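Local coordinates for Ras GTPase-activating-like protein IQGAP2 (Homo sapiens, PDB 5CJP) that probably binds GTP-loaded Rho-family GTPases through an all-helical domain related to Ras GTPase-activating proteins, at residues Y27-I32 / L65-T70; A71-I76 / K210-E215; Q112-V117 / N239-A244; R182-V187 / A271-H276; Y200-I205 / G230-Y235. All coordinates share one frame; numbering follows the deposited sequence.

Contact 1: residues Y27-I32 / L65-T70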
# COMPACT_ATOMS: atom_id res chain seq x y z
N TYR E 27 3.33 25.11 -5.27
CA TYR E 27 2.27 26.10 -5.17
C TYR E 27 1.32 25.73 -4.03
O TYR E 27 0.77 26.61 -3.35
CB TYR E 27 1.56 26.22 -6.53
CG TYR E 27 0.42 27.22 -6.55
CD1 TYR E 27 0.62 28.55 -6.18
CD2 TYR E 27 -0.88 26.82 -6.89
CE1 TYR E 27 -0.43 29.47 -6.13
CE2 TYR E 27 -1.94 27.73 -6.84
CZ TYR E 27 -1.70 29.05 -6.46
OH TYR E 27 -2.73 29.94 -6.39
N LEU E 28 1.12 24.44 -3.80
CA LEU E 28 0.24 24.01 -2.70
C LEU E 28 0.89 24.52 -1.41
O LEU E 28 0.22 25.14 -0.56
CB LEU E 28 0.14 22.48 -2.64
CG LEU E 28 -1.17 21.92 -2.08
CD1 LEU E 28 -0.95 20.57 -1.47
CD2 LEU E 28 -1.73 22.82 -1.04
N ALA E 29 2.19 24.26 -1.26
CA ALA E 29 2.95 24.71 -0.10
C ALA E 29 2.76 26.20 0.09
O ALA E 29 2.49 26.66 1.21
CB ALA E 29 4.42 24.40 -0.28
N LYS E 30 2.91 26.98 -0.98
CA LYS E 30 2.72 28.41 -0.85
C LYS E 30 1.31 28.73 -0.31
O LYS E 30 1.15 29.53 0.61
CB LYS E 30 2.94 29.11 -2.20
CG LYS E 30 2.76 30.61 -2.14
CD LYS E 30 2.51 31.17 -3.52
CE LYS E 30 2.09 32.63 -3.47
NZ LYS E 30 1.41 33.06 -4.75
N LEU E 31 0.28 28.10 -0.88
CA LEU E 31 -1.08 28.34 -0.41
C LEU E 31 -1.18 28.01 1.08
O LEU E 31 -1.92 28.67 1.84
CB LEU E 31 -2.07 27.49 -1.19
CG LEU E 31 -2.29 27.85 -2.65
CD1 LEU E 31 -3.33 26.92 -3.25
CD2 LEU E 31 -2.77 29.29 -2.75
N ILE E 32 -0.47 26.96 1.49
CA ILE E 32 -0.47 26.57 2.90
C ILE E 32 0.13 27.70 3.75
O ILE E 32 -0.42 28.05 4.79
CB ILE E 32 0.30 25.22 3.14
CG1 ILE E 32 -0.62 24.02 2.85
CG2 ILE E 32 0.87 25.16 4.51
CD1 ILE E 32 -1.62 24.27 1.82
N LEU E 65 13.77 25.03 -1.92
CA LEU E 65 14.61 25.93 -1.13
C LEU E 65 14.27 27.37 -1.48
O LEU E 65 14.18 28.23 -0.61
CB LEU E 65 16.11 25.68 -1.38
CG LEU E 65 16.69 24.44 -0.69
CD1 LEU E 65 18.11 24.17 -1.17
CD2 LEU E 65 16.63 24.63 0.81
N LYS E 66 14.06 27.64 -2.76
CA LYS E 66 13.73 29.00 -3.16
C LYS E 66 12.35 29.35 -2.66
O LYS E 66 12.07 30.51 -2.34
CB LYS E 66 13.82 29.15 -4.67
CG LYS E 66 15.19 28.76 -5.20
CD LYS E 66 16.29 29.64 -4.62
CE LYS E 66 16.16 31.09 -5.10
NZ LYS E 66 17.39 31.87 -4.82
N LEU E 67 11.48 28.35 -2.58
CA LEU E 67 10.12 28.58 -2.09
C LEU E 67 10.24 28.97 -0.62
O LEU E 67 9.67 29.96 -0.17
CB LEU E 67 9.30 27.30 -2.24
CG LEU E 67 7.79 27.31 -1.97
CD1 LEU E 67 7.50 26.55 -0.73
CD2 LEU E 67 7.27 28.73 -1.91
N PHE E 68 10.99 28.17 0.14
CA PHE E 68 11.20 28.44 1.56
C PHE E 68 11.77 29.84 1.76
O PHE E 68 11.27 30.61 2.59
CB PHE E 68 12.17 27.42 2.15
CG PHE E 68 11.55 26.09 2.42
CD1 PHE E 68 12.35 24.97 2.62
CD2 PHE E 68 10.16 25.96 2.50
CE1 PHE E 68 11.77 23.73 2.90
CE2 PHE E 68 9.57 24.73 2.78
CZ PHE E 68 10.37 23.61 2.98
N LYS E 69 12.80 30.16 0.98
CA LYS E 69 13.45 31.45 1.08
C LYS E 69 12.51 32.64 0.90
O LYS E 69 12.35 33.46 1.81
CB LYS E 69 14.57 31.56 0.04
CG LYS E 69 15.48 32.74 0.29
CD LYS E 69 16.42 33.02 -0.86
CE LYS E 69 15.71 33.79 -1.95
NZ LYS E 69 16.66 34.34 -2.97
N THR E 70 11.88 32.73 -0.26
CA THR E 70 11.00 33.86 -0.51
C THR E 70 9.85 33.94 0.49
O THR E 70 9.42 35.04 0.84
CB THR E 70 10.42 33.79 -1.91
OG1 THR E 70 9.33 32.87 -1.93
CG2 THR E 70 11.48 33.32 -2.89

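Contact 2: residues A71-I76 / K210-E215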
# COMPACT_ATOMS: atom_id res chain seq x y z
N ALA E 71 9.36 32.80 0.95
CA ALA E 71 8.27 32.78 1.92
C ALA E 71 8.76 33.28 3.27
O ALA E 71 8.05 34.00 3.97
CB ALA E 71 7.68 31.36 2.05
N LEU E 72 9.97 32.88 3.65
CA LEU E 72 10.51 33.34 4.92
C LEU E 72 10.77 34.85 4.85
O LEU E 72 10.48 35.57 5.81
CB LEU E 72 11.81 32.60 5.27
CG LEU E 72 12.57 32.94 6.57
CD1 LEU E 72 11.65 32.98 7.79
CD2 LEU E 72 13.66 31.92 6.77
N GLU E 73 11.29 35.34 3.73
CA GLU E 73 11.53 36.78 3.62
C GLU E 73 10.19 37.49 3.51
O GLU E 73 10.03 38.61 4.00
CB GLU E 73 12.40 37.10 2.40
CG GLU E 73 13.76 36.45 2.45
CD GLU E 73 14.52 36.60 1.15
OE1 GLU E 73 13.90 36.46 0.08
OE2 GLU E 73 15.74 36.84 1.22
N GLU E 74 9.23 36.83 2.88
CA GLU E 74 7.89 37.39 2.74
C GLU E 74 7.37 37.63 4.15
O GLU E 74 6.87 38.71 4.47
CB GLU E 74 6.99 36.39 2.01
CG GLU E 74 5.68 36.97 1.54
CD GLU E 74 5.83 37.76 0.26
OE1 GLU E 74 5.31 38.90 0.20
OE2 GLU E 74 6.47 37.26 -0.69
N GLU E 75 7.50 36.61 4.98
CA GLU E 75 7.05 36.65 6.37
C GLU E 75 7.70 37.77 7.17
O GLU E 75 7.03 38.55 7.86
CB GLU E 75 7.36 35.31 7.03
CG GLU E 75 7.00 35.19 8.50
CD GLU E 75 5.51 34.99 8.73
OE1 GLU E 75 4.82 34.66 7.75
OE2 GLU E 75 5.04 35.13 9.88
N ILE E 76 9.03 37.82 7.10
CA ILE E 76 9.80 38.82 7.82
C ILE E 76 9.41 40.25 7.44
O ILE E 76 8.92 41.00 8.29
CB ILE E 76 11.29 38.61 7.60
CG1 ILE E 76 11.70 37.30 8.28
CG2 ILE E 76 12.08 39.75 8.17
CD1 ILE E 76 12.94 36.69 7.70
N LYS E 210 18.82 34.40 9.19
CA LYS E 210 19.71 35.37 9.82
C LYS E 210 19.97 36.61 8.97
O LYS E 210 19.78 37.73 9.43
CB LYS E 210 21.05 34.69 10.17
CG LYS E 210 22.15 35.64 10.60
CD LYS E 210 23.08 34.98 11.61
CE LYS E 210 24.54 35.20 11.28
NZ LYS E 210 24.96 34.33 10.15
N ASN E 211 20.39 36.42 7.73
CA ASN E 211 20.69 37.53 6.84
C ASN E 211 19.48 38.38 6.52
O ASN E 211 19.61 39.51 6.07
CB ASN E 211 21.31 37.04 5.54
CG ASN E 211 22.58 36.23 5.76
OD1 ASN E 211 23.20 36.31 6.82
ND2 ASN E 211 22.97 35.44 4.76
N SER E 212 18.30 37.83 6.76
CA SER E 212 17.07 38.54 6.47
C SER E 212 16.70 39.44 7.64
O SER E 212 16.37 40.63 7.44
CB SER E 212 15.96 37.55 6.19
OG SER E 212 14.82 38.21 5.72
N ILE E 213 16.74 38.89 8.85
CA ILE E 213 16.43 39.69 10.04
C ILE E 213 17.44 40.82 10.14
O ILE E 213 17.07 41.95 10.46
CB ILE E 213 16.46 38.85 11.36
CG1 ILE E 213 15.17 38.06 11.48
CG2 ILE E 213 16.57 39.70 12.55
CD1 ILE E 213 14.94 37.30 10.32
N HIS E 214 18.70 40.53 9.84
CA HIS E 214 19.75 41.54 9.89
C HIS E 214 19.50 42.62 8.86
O HIS E 214 19.79 43.78 9.10
CB HIS E 214 21.12 40.92 9.63
CG HIS E 214 22.24 41.91 9.57
ND1 HIS E 214 23.44 41.65 8.94
CD2 HIS E 214 22.34 43.17 10.05
CE1 HIS E 214 24.23 42.70 9.04
NE2 HIS E 214 23.59 43.64 9.71
N GLU E 215 19.00 42.23 7.70
CA GLU E 215 18.74 43.21 6.66
C GLU E 215 17.67 44.20 7.09
O GLU E 215 17.77 45.39 6.78
CB GLU E 215 18.30 42.51 5.37
CG GLU E 215 18.14 43.45 4.18
CD GLU E 215 17.12 42.96 3.16
OE1 GLU E 215 16.96 43.62 2.11
OE2 GLU E 215 16.46 41.93 3.42

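Contact 3: residues Q112-V117 / N239-A244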
# COMPACT_ATOMS: atom_id res chain seq x y z
N GLN E 112 20.67 9.39 13.62
CA GLN E 112 22.05 9.03 13.36
C GLN E 112 22.92 10.13 13.96
O GLN E 112 23.88 10.58 13.35
CB GLN E 112 22.31 8.95 11.85
CG GLN E 112 23.73 8.55 11.47
CD GLN E 112 24.20 9.19 10.18
OE1 GLN E 112 25.21 9.90 10.16
NE2 GLN E 112 23.49 8.94 9.09
N LEU E 113 22.57 10.57 15.16
CA LEU E 113 23.32 11.65 15.80
C LEU E 113 22.95 11.79 17.28
O LEU E 113 23.76 12.24 18.10
CB LEU E 113 23.04 12.96 15.05
CG LEU E 113 23.70 14.28 15.48
CD1 LEU E 113 23.56 15.30 14.36
CD2 LEU E 113 23.03 14.81 16.72
N LEU E 114 21.72 11.40 17.62
CA LEU E 114 21.25 11.50 18.99
C LEU E 114 20.96 10.14 19.59
O LEU E 114 21.03 9.97 20.81
CB LEU E 114 19.97 12.33 19.06
CG LEU E 114 20.01 13.82 18.75
CD1 LEU E 114 18.56 14.34 18.75
CD2 LEU E 114 20.86 14.55 19.78
N ALA E 115 20.64 9.17 18.74
CA ALA E 115 20.29 7.84 19.19
C ALA E 115 21.26 7.22 20.19
O ALA E 115 20.83 6.74 21.24
CB ALA E 115 20.11 6.91 17.98
N PRO E 116 22.56 7.22 19.89
CA PRO E 116 23.57 6.65 20.80
C PRO E 116 23.52 7.20 22.23
O PRO E 116 23.39 6.43 23.18
CB PRO E 116 24.88 6.97 20.10
CG PRO E 116 24.50 6.90 18.66
CD PRO E 116 23.20 7.65 18.63
N VAL E 117 23.62 8.52 22.38
CA VAL E 117 23.59 9.12 23.71
C VAL E 117 22.21 9.09 24.34
O VAL E 117 22.09 9.06 25.57
CB VAL E 117 24.07 10.59 23.71
CG1 VAL E 117 25.47 10.67 23.15
CG2 VAL E 117 23.09 11.47 22.94
N ASN E 239 15.90 19.71 19.72
CA ASN E 239 15.52 19.57 21.12
C ASN E 239 14.29 18.65 21.26
O ASN E 239 14.17 17.88 22.23
CB ASN E 239 15.27 20.94 21.74
CG ASN E 239 15.40 20.93 23.24
OD1 ASN E 239 16.32 20.32 23.79
ND2 ASN E 239 14.51 21.63 23.92
N PRO E 240 13.34 18.74 20.32
CA PRO E 240 12.18 17.85 20.45
C PRO E 240 12.56 16.38 20.30
O PRO E 240 11.94 15.51 20.91
CB PRO E 240 11.26 18.34 19.34
CG PRO E 240 11.52 19.82 19.34
CD PRO E 240 13.03 19.88 19.44
N ALA E 241 13.58 16.09 19.50
CA ALA E 241 13.98 14.71 19.30
C ALA E 241 14.70 14.15 20.53
O ALA E 241 14.72 12.93 20.77
CB ALA E 241 14.86 14.61 18.09
N ILE E 242 15.29 15.04 21.32
CA ILE E 242 15.96 14.62 22.53
C ILE E 242 14.87 14.29 23.57
O ILE E 242 14.92 13.25 24.22
CB ILE E 242 16.87 15.74 23.05
CG1 ILE E 242 18.05 15.94 22.10
CG2 ILE E 242 17.35 15.42 24.46
CD1 ILE E 242 18.80 17.20 22.35
N VAL E 243 13.88 15.17 23.69
CA VAL E 243 12.79 14.99 24.64
C VAL E 243 11.82 13.87 24.25
O VAL E 243 11.24 13.22 25.11
CB VAL E 243 12.00 16.29 24.79
CG1 VAL E 243 10.65 16.03 25.46
CG2 VAL E 243 12.81 17.28 25.60
N ALA E 244 11.64 13.66 22.95
CA ALA E 244 10.73 12.61 22.51
C ALA E 244 11.34 11.76 21.41
O ALA E 244 10.90 11.81 20.28
CB ALA E 244 9.42 13.22 22.02

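Contact 4: residues R182-V187 / A271-H276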
# COMPACT_ATOMS: atom_id res chain seq x y z
N ARG E 182 26.51 15.41 33.47
CA ARG E 182 27.26 14.35 32.82
C ARG E 182 26.58 13.85 31.54
O ARG E 182 27.23 13.69 30.51
CB ARG E 182 27.42 13.19 33.79
CG ARG E 182 28.81 12.65 33.87
CD ARG E 182 28.76 11.31 34.57
NE ARG E 182 27.94 10.38 33.79
CZ ARG E 182 26.78 9.88 34.20
NH1 ARG E 182 26.28 10.21 35.38
NH2 ARG E 182 26.13 9.02 33.42
N VAL E 183 25.28 13.58 31.62
CA VAL E 183 24.54 13.12 30.45
C VAL E 183 24.39 14.24 29.44
O VAL E 183 24.46 14.02 28.24
CB VAL E 183 23.14 12.61 30.80
CG1 VAL E 183 23.13 11.11 30.79
CG2 VAL E 183 22.73 13.09 32.16
N THR E 184 24.20 15.45 29.93
CA THR E 184 24.05 16.61 29.06
C THR E 184 25.28 16.82 28.21
O THR E 184 25.17 17.08 27.02
CB THR E 184 23.80 17.89 29.87
OG1 THR E 184 22.60 17.74 30.63
CG2 THR E 184 23.67 19.09 28.96
N ASP E 185 26.46 16.73 28.83
CA ASP E 185 27.71 16.95 28.11
C ASP E 185 27.85 15.91 27.00
O ASP E 185 28.36 16.22 25.92
CB ASP E 185 28.92 16.88 29.06
CG ASP E 185 30.11 17.70 28.54
OD1 ASP E 185 31.26 17.26 28.74
OD2 ASP E 185 29.90 18.78 27.95
N LYS E 186 27.38 14.69 27.25
CA LYS E 186 27.44 13.66 26.22
C LYS E 186 26.57 14.10 25.04
O LYS E 186 27.01 14.06 23.90
CB LYS E 186 26.95 12.32 26.78
CG LYS E 186 27.94 11.67 27.73
CD LYS E 186 27.62 10.21 28.02
CE LYS E 186 28.75 9.58 28.82
NZ LYS E 186 28.53 8.13 29.13
N VAL E 187 25.34 14.53 25.31
CA VAL E 187 24.45 14.98 24.25
C VAL E 187 25.06 16.15 23.49
O VAL E 187 25.16 16.14 22.27
CB VAL E 187 23.10 15.45 24.80
CG1 VAL E 187 22.30 16.10 23.70
CG2 VAL E 187 22.33 14.27 25.38
N ALA E 271 17.06 18.57 28.06
CA ALA E 271 16.53 19.59 27.16
C ALA E 271 16.42 20.95 27.83
O ALA E 271 16.64 21.99 27.20
CB ALA E 271 15.19 19.17 26.65
N LYS E 272 16.06 20.96 29.11
CA LYS E 272 15.94 22.21 29.82
C LYS E 272 17.32 22.85 29.98
O LYS E 272 17.50 24.03 29.67
CB LYS E 272 15.29 21.99 31.19
CG LYS E 272 14.94 23.28 31.91
CD LYS E 272 14.27 23.00 33.21
CE LYS E 272 14.07 24.26 34.04
NZ LYS E 272 13.57 23.90 35.41
N VAL E 273 18.30 22.09 30.44
CA VAL E 273 19.63 22.66 30.59
C VAL E 273 20.16 23.18 29.26
O VAL E 273 20.68 24.29 29.19
CB VAL E 273 20.63 21.64 31.14
CG1 VAL E 273 22.03 22.24 31.13
CG2 VAL E 273 20.25 21.25 32.55
N LEU E 274 20.02 22.40 28.20
CA LEU E 274 20.51 22.83 26.90
C LEU E 274 19.76 24.04 26.33
O LEU E 274 20.38 24.88 25.66
CB LEU E 274 20.51 21.65 25.91
CG LEU E 274 21.58 20.56 26.12
CD1 LEU E 274 21.50 19.53 24.99
CD2 LEU E 274 22.97 21.16 26.15
N GLN E 275 18.45 24.16 26.58
CA GLN E 275 17.68 25.30 26.10
C GLN E 275 18.32 26.53 26.71
O GLN E 275 18.77 27.42 26.01
CB GLN E 275 16.24 25.26 26.58
CG GLN E 275 15.16 25.63 25.56
CD GLN E 275 15.47 26.84 24.67
OE1 GLN E 275 16.41 26.80 23.89
NE2 GLN E 275 14.66 27.90 24.76
N HIS E 276 18.37 26.55 28.04
CA HIS E 276 18.96 27.66 28.78
C HIS E 276 20.33 28.07 28.24
O HIS E 276 20.60 29.26 28.07
CB HIS E 276 19.07 27.30 30.25
CG HIS E 276 17.78 27.42 30.99
ND1 HIS E 276 17.40 28.55 31.68
CD2 HIS E 276 16.74 26.55 31.09
CE1 HIS E 276 16.19 28.38 32.18
NE2 HIS E 276 15.77 27.18 31.84

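Contact 5: residues Y200-I205 / G230-Y235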
# COMPACT_ATOMS: atom_id res chain seq x y z
N TYR E 200 22.14 20.39 4.35
CA TYR E 200 22.45 21.65 3.68
C TYR E 200 21.25 22.60 3.72
O TYR E 200 21.37 23.75 4.16
CB TYR E 200 22.83 21.42 2.21
CG TYR E 200 22.85 22.71 1.42
CD1 TYR E 200 23.85 23.67 1.64
CD2 TYR E 200 21.83 23.02 0.53
CE1 TYR E 200 23.81 24.90 1.00
CE2 TYR E 200 21.78 24.26 -0.12
CZ TYR E 200 22.77 25.20 0.12
OH TYR E 200 22.71 26.43 -0.51
N GLY E 201 20.09 22.12 3.24
CA GLY E 201 18.88 22.93 3.22
C GLY E 201 18.53 23.59 4.55
O GLY E 201 18.11 24.75 4.59
N LEU E 202 18.67 22.86 5.64
CA LEU E 202 18.38 23.43 6.94
C LEU E 202 19.39 24.55 7.27
O LEU E 202 19.03 25.61 7.80
CB LEU E 202 18.45 22.35 8.02
CG LEU E 202 18.24 22.84 9.45
CD1 LEU E 202 17.01 23.71 9.48
CD2 LEU E 202 18.10 21.65 10.41
N ARG E 203 20.66 24.30 6.97
CA ARG E 203 21.71 25.28 7.25
C ARG E 203 21.48 26.50 6.39
O ARG E 203 21.70 27.63 6.82
CB ARG E 203 23.11 24.72 6.96
CG ARG E 203 23.65 23.75 8.01
CD ARG E 203 25.09 23.34 7.73
NE ARG E 203 26.08 24.38 8.02
CZ ARG E 203 27.40 24.22 7.91
NH1 ARG E 203 27.89 23.05 7.52
NH2 ARG E 203 28.24 25.20 8.20
N TYR E 204 21.02 26.26 5.17
CA TYR E 204 20.79 27.36 4.25
C TYR E 204 19.65 28.27 4.70
O TYR E 204 19.76 29.49 4.61
CB TYR E 204 20.52 26.82 2.85
CG TYR E 204 20.13 27.90 1.89
CD1 TYR E 204 20.99 28.96 1.61
CD2 TYR E 204 18.86 27.90 1.30
CE1 TYR E 204 20.60 30.01 0.77
CE2 TYR E 204 18.46 28.94 0.47
CZ TYR E 204 19.33 29.99 0.21
OH TYR E 204 18.90 31.02 -0.60
N ILE E 205 18.57 27.69 5.19
CA ILE E 205 17.46 28.51 5.64
C ILE E 205 17.85 29.30 6.89
O ILE E 205 17.40 30.43 7.09
CB ILE E 205 16.21 27.65 5.90
CG1 ILE E 205 15.68 27.11 4.57
CG2 ILE E 205 15.14 28.47 6.59
CD1 ILE E 205 15.23 28.16 3.61
N GLY E 230 19.53 29.97 16.67
CA GLY E 230 19.60 28.84 17.57
C GLY E 230 18.22 28.31 17.89
O GLY E 230 18.07 27.15 18.27
N ASN E 231 17.21 29.16 17.76
CA ASN E 231 15.83 28.78 18.02
C ASN E 231 15.41 27.77 16.96
O ASN E 231 14.76 26.78 17.26
CB ASN E 231 14.91 29.99 17.94
CG ASN E 231 13.44 29.61 17.97
OD1 ASN E 231 12.91 29.20 19.00
ND2 ASN E 231 12.78 29.73 16.82
N LEU E 232 15.81 28.03 15.72
CA LEU E 232 15.50 27.15 14.60
C LEU E 232 16.24 25.83 14.69
O LEU E 232 15.63 24.76 14.66
CB LEU E 232 15.87 27.83 13.28
CG LEU E 232 15.92 26.95 12.02
CD1 LEU E 232 14.54 26.34 11.72
CD2 LEU E 232 16.40 27.79 10.84
N LEU E 233 17.56 25.91 14.80
CA LEU E 233 18.40 24.72 14.84
C LEU E 233 18.28 23.90 16.10
O LEU E 233 18.30 22.66 16.03
CB LEU E 233 19.86 25.13 14.64
CG LEU E 233 20.15 25.83 13.33
CD1 LEU E 233 21.63 26.10 13.23
CD2 LEU E 233 19.68 24.97 12.15
N TYR E 234 18.15 24.56 17.24
CA TYR E 234 18.06 23.83 18.48
C TYR E 234 16.67 23.60 19.08
O TYR E 234 16.20 22.47 19.11
CB TYR E 234 18.95 24.46 19.56
CG TYR E 234 19.10 23.52 20.72
CD1 TYR E 234 19.78 22.32 20.57
CD2 TYR E 234 18.37 23.71 21.89
CE1 TYR E 234 19.72 21.32 21.55
CE2 TYR E 234 18.30 22.72 22.87
CZ TYR E 234 18.97 21.52 22.68
OH TYR E 234 18.84 20.51 23.60
N TYR E 235 16.03 24.65 19.57
CA TYR E 235 14.73 24.49 20.21
C TYR E 235 13.67 23.89 19.30
O TYR E 235 12.84 23.12 19.73
CB TYR E 235 14.22 25.84 20.73
CG TYR E 235 12.97 25.73 21.57
CD1 TYR E 235 13.03 25.25 22.88
CD2 TYR E 235 11.72 26.06 21.05
CE1 TYR E 235 11.90 25.11 23.64
CE2 TYR E 235 10.57 25.92 21.81
CZ TYR E 235 10.66 25.45 23.11
OH TYR E 235 9.52 25.30 23.87

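Contact 1: residues Y27-I32 / L65-T70
Ala29 and Leu67 meet where helix 25-34 lies against helix 58-79, a sparse helix-helix contact at the edge of the all-helical architecture that carries the GAP-related domain. The CB methyl of Ala29 faces a single methyl of the leucine: CD1 of Leu67 stands 3.8 Å from CB of Ala29. Alanine suits this spot because its side chain ends at CB, so a single methyl of Leu67 can close the distance between the helices. Leu67 bridges the gap with its CG trans to the main-chain nitrogen (chi1 -172°), a setting that extends the isobutyl group toward the neighbouring helix and splits its two methyls between consecutive residues. While CD1 takes Ala29, CD2 lies 4.4 Å from CB of Lys30, so that only the root of the lysine belongs to the contact. Beyond CB the Lys30 chain is stretched out with every torsion near trans, and it carries the ammonium group away from Leu67; NZ makes a long, weak ion pair with Asp364 of a second subunit. Lysine fits this border position, offering methylene to the leucine and charge to the periphery. Tyr27, one turn before Leu31, points away from helix 58-79 and hydrogen-bonds through OH to the same Asp364 of that subunit. Next in the chain after Leu67, Phe68 packs on Met96 of helix 92-102, which Ala29 also touches. One turn after Leu67, Thr70 folds its hydroxyl back on its own helix, OG1 making a weak 3.4 Å hydrogen bond to O of Leu67.

Contact 2: residues A71-I76 / K210-E215
Glu73 faces Ser212, and Ile76 faces Ile213, along two helices that run side by side in nearly the same direction: the short axes of 71-76 and 210-215 come within 10.1 Å and cross at -26°. The approach is closest at the first of these pairs, where the CA atoms of Glu73 and Ser212 are 6.5 Å apart, and serine is small enough to permit it. Ile76 is the main wedge. Its CD1 reaches between the two residues of the facing helix, 3.5 Å from CB of Ser212 and 3.4 Å from CD1 of Ile213, and the two isoleucine side chains cross at about a right angle. In Ile76, chi1 (-67°) sets CG1 beside the backbone N and trans to the carbonyl carbon, and the extended chi2 (156°) then carries CD1 to Ser212 and Ile213. This is mostly van der Waals packing between helix 58-79 and helix 200-216 of the GAP-related domain, with the small serine beside an isoleucine pair, and Ile213 extends it by also touching Leu225 and Ile228 of helix 222-243. Replacing Ile76 by an alanine would probably open a gap beside Ser212 and leave the CD1 methyl of Ile213 without its partner. At the partly exposed border Glu73 contributes its CG methylene, 3.9 Å from OG of Ser212, before its extended chain ends in the carboxylate. There OE2 of Glu73 is 5.6 Å from OE2 of Glu215, a spacing of like charges that would favour keeping both groups in solvent. At the far end of the segment, the carbonyl O of Ile76 accepts a hydrogen bond from NZ of Lys216.

Contact 3: residues Q112-V117 / N239-A244
The last turn of helix 222-243, which presents Ala241 and Ile242 to Leu114, is closed by a backbone hydrogen bond of 2.8 Å from N of Ala244 to O of Pro240. Just before it, O of Asn239 accepts from N of Val243 and, weakly, from N of Ile242. Against this turn Leu114 lays both of its methyls. CD1 does most of the touching, 3.7 Å from CG1 of Ile242 and 3.8 Å from CB of Ala241, while CD2 of Leu114 stays on the isoleucine, 3.9 Å from the same CG1. The Leu114 and Ile242 side chains cross at about a right angle, and the fork of the leucine straddles the CG1 methylene. Pro240 and Ala241 correspond to the Pro-Ala of the FLRxxxPA signature of Ras GAP domains, and here the small alanine lets Leu114 come close to the helix. Helix 167-193 extends the apolar surface: Leu114 also touches Ile191, and Val187 lies against both Val117 and Ile242. Leu114 sits with CG trans to its carbonyl carbon (chi1 -67°), which points the fork at the turn. The other side of the turn faces a chain of another protein, consistent with a bound GTPase; ND2 of Asn239 hydrogen-bonds to an aromatic side chain of that protein.

Contact 4: residues R182-V187 / A271-H276
Thr184 and Leu274 lie alongside each other, pointing opposite ways, where helix 167-193 passes helix 261-278. The methyl of the threonine slips along the fork of the leucine, with CG2 of Thr184 3.6 Å from CD2 of Leu274 and 3.8 Å from its CG. A turn further on, Val187 meets the other prong: its CG1 is 3.8 Å from CD1 of Leu274, and these two side chains meet at a slant. Leu274 is therefore shared, one methyl to each residue of the facing helix, which a branched leucine does more readily than a linear chain would. Val273 adds a looser touch, its CG1 4.2 Å from CG2 of Thr184. The short axes of the two segments approach to 10.2 Å and cross at -62°, a steep crossing within the GAP-related domain; the touching residues span about one turn of 182-187 and two neighbouring residues of 271-276. How Thr184 is rotated decides which end it offers. At chi1 -61° its CG2 is trans to the main-chain nitrogen and faces Leu274, whereas OG1 lies beside that nitrogen and hydrogen-bonds to O of Leu180 one turn earlier. The surrounding layer is also largely apolar: Val187 packs on Ile121, Val273 on Leu297, and Leu274 on Tyr234 and Phe304. On the far side of helix 261-278, Gln275 gives a hydrogen bond from NE2 to the backbone of a chain of another protein. The buried threonine thus behaves as a valine-like residue toward Leu274, its hydroxyl being satisfied within its own helix, and the junction rests on dispersion and burial of methyl groups.

Contact 5: residues Y200-I205 / G230-Y235
In the antiparallel helical hairpin made by helix 200-216 and helix 222-243, Leu202 meets Leu233 and Leu232 near the start of the first helix. The short axes lie 10.6 Å apart, with their directions at 149°. Leu233 inserts its CD2 methyl against the branch point of its partner, 3.7 Å from CG of Leu202, the two side chains passing flank to flank from opposing helices. Leu202 holds CG trans to its main-chain nitrogen (chi1 177°), which swings its fork toward the second helix. One prong also reaches Leu232, CD1 of Leu202 being 4.2 Å from CD1 of Leu232. The other methyl of Leu232 looks to Ile205, its CD2 4.5 Å from CG2 of the isoleucine. Leucine suits these places, since the space between the axes is bridged by forked side chains from both helices. Leu232 and Leu233 sit within a pi-type turn of helix 222-243, where O of Gly230 accepts from N of Tyr234 and weakly from N of Tyr235. Helix 92-102 also covers the apolar seam, with Asn101 on Leu202, Val98 on Leu232 and Val97 on Ile205, while helix 58-79 meets Ile205 through Phe68 and Leu72.

How the contacts relate
Contacts 2 to 5 are buried, whereas contact 1 lies nearer the surface, and its lysine and tyrosine reach a second subunit. All five pack aliphatic groups; they differ in their polar margins, with acidic side chains beside contact 2 and another protein's chain beside contacts 3, 4 and 5. Contacts 1 and 2 use adjoining segments of helix 58-79, contacts 2 and 5 share helix 200-216, and contacts 3 and 5 share helix 222-243. Contacts 3 and 4 are only 11 Å apart between centres and merge into one apolar region, while contacts 1 and 4 stand 34 Å apart on opposite sides of the chain's centre. Contact 5 touches each of the others.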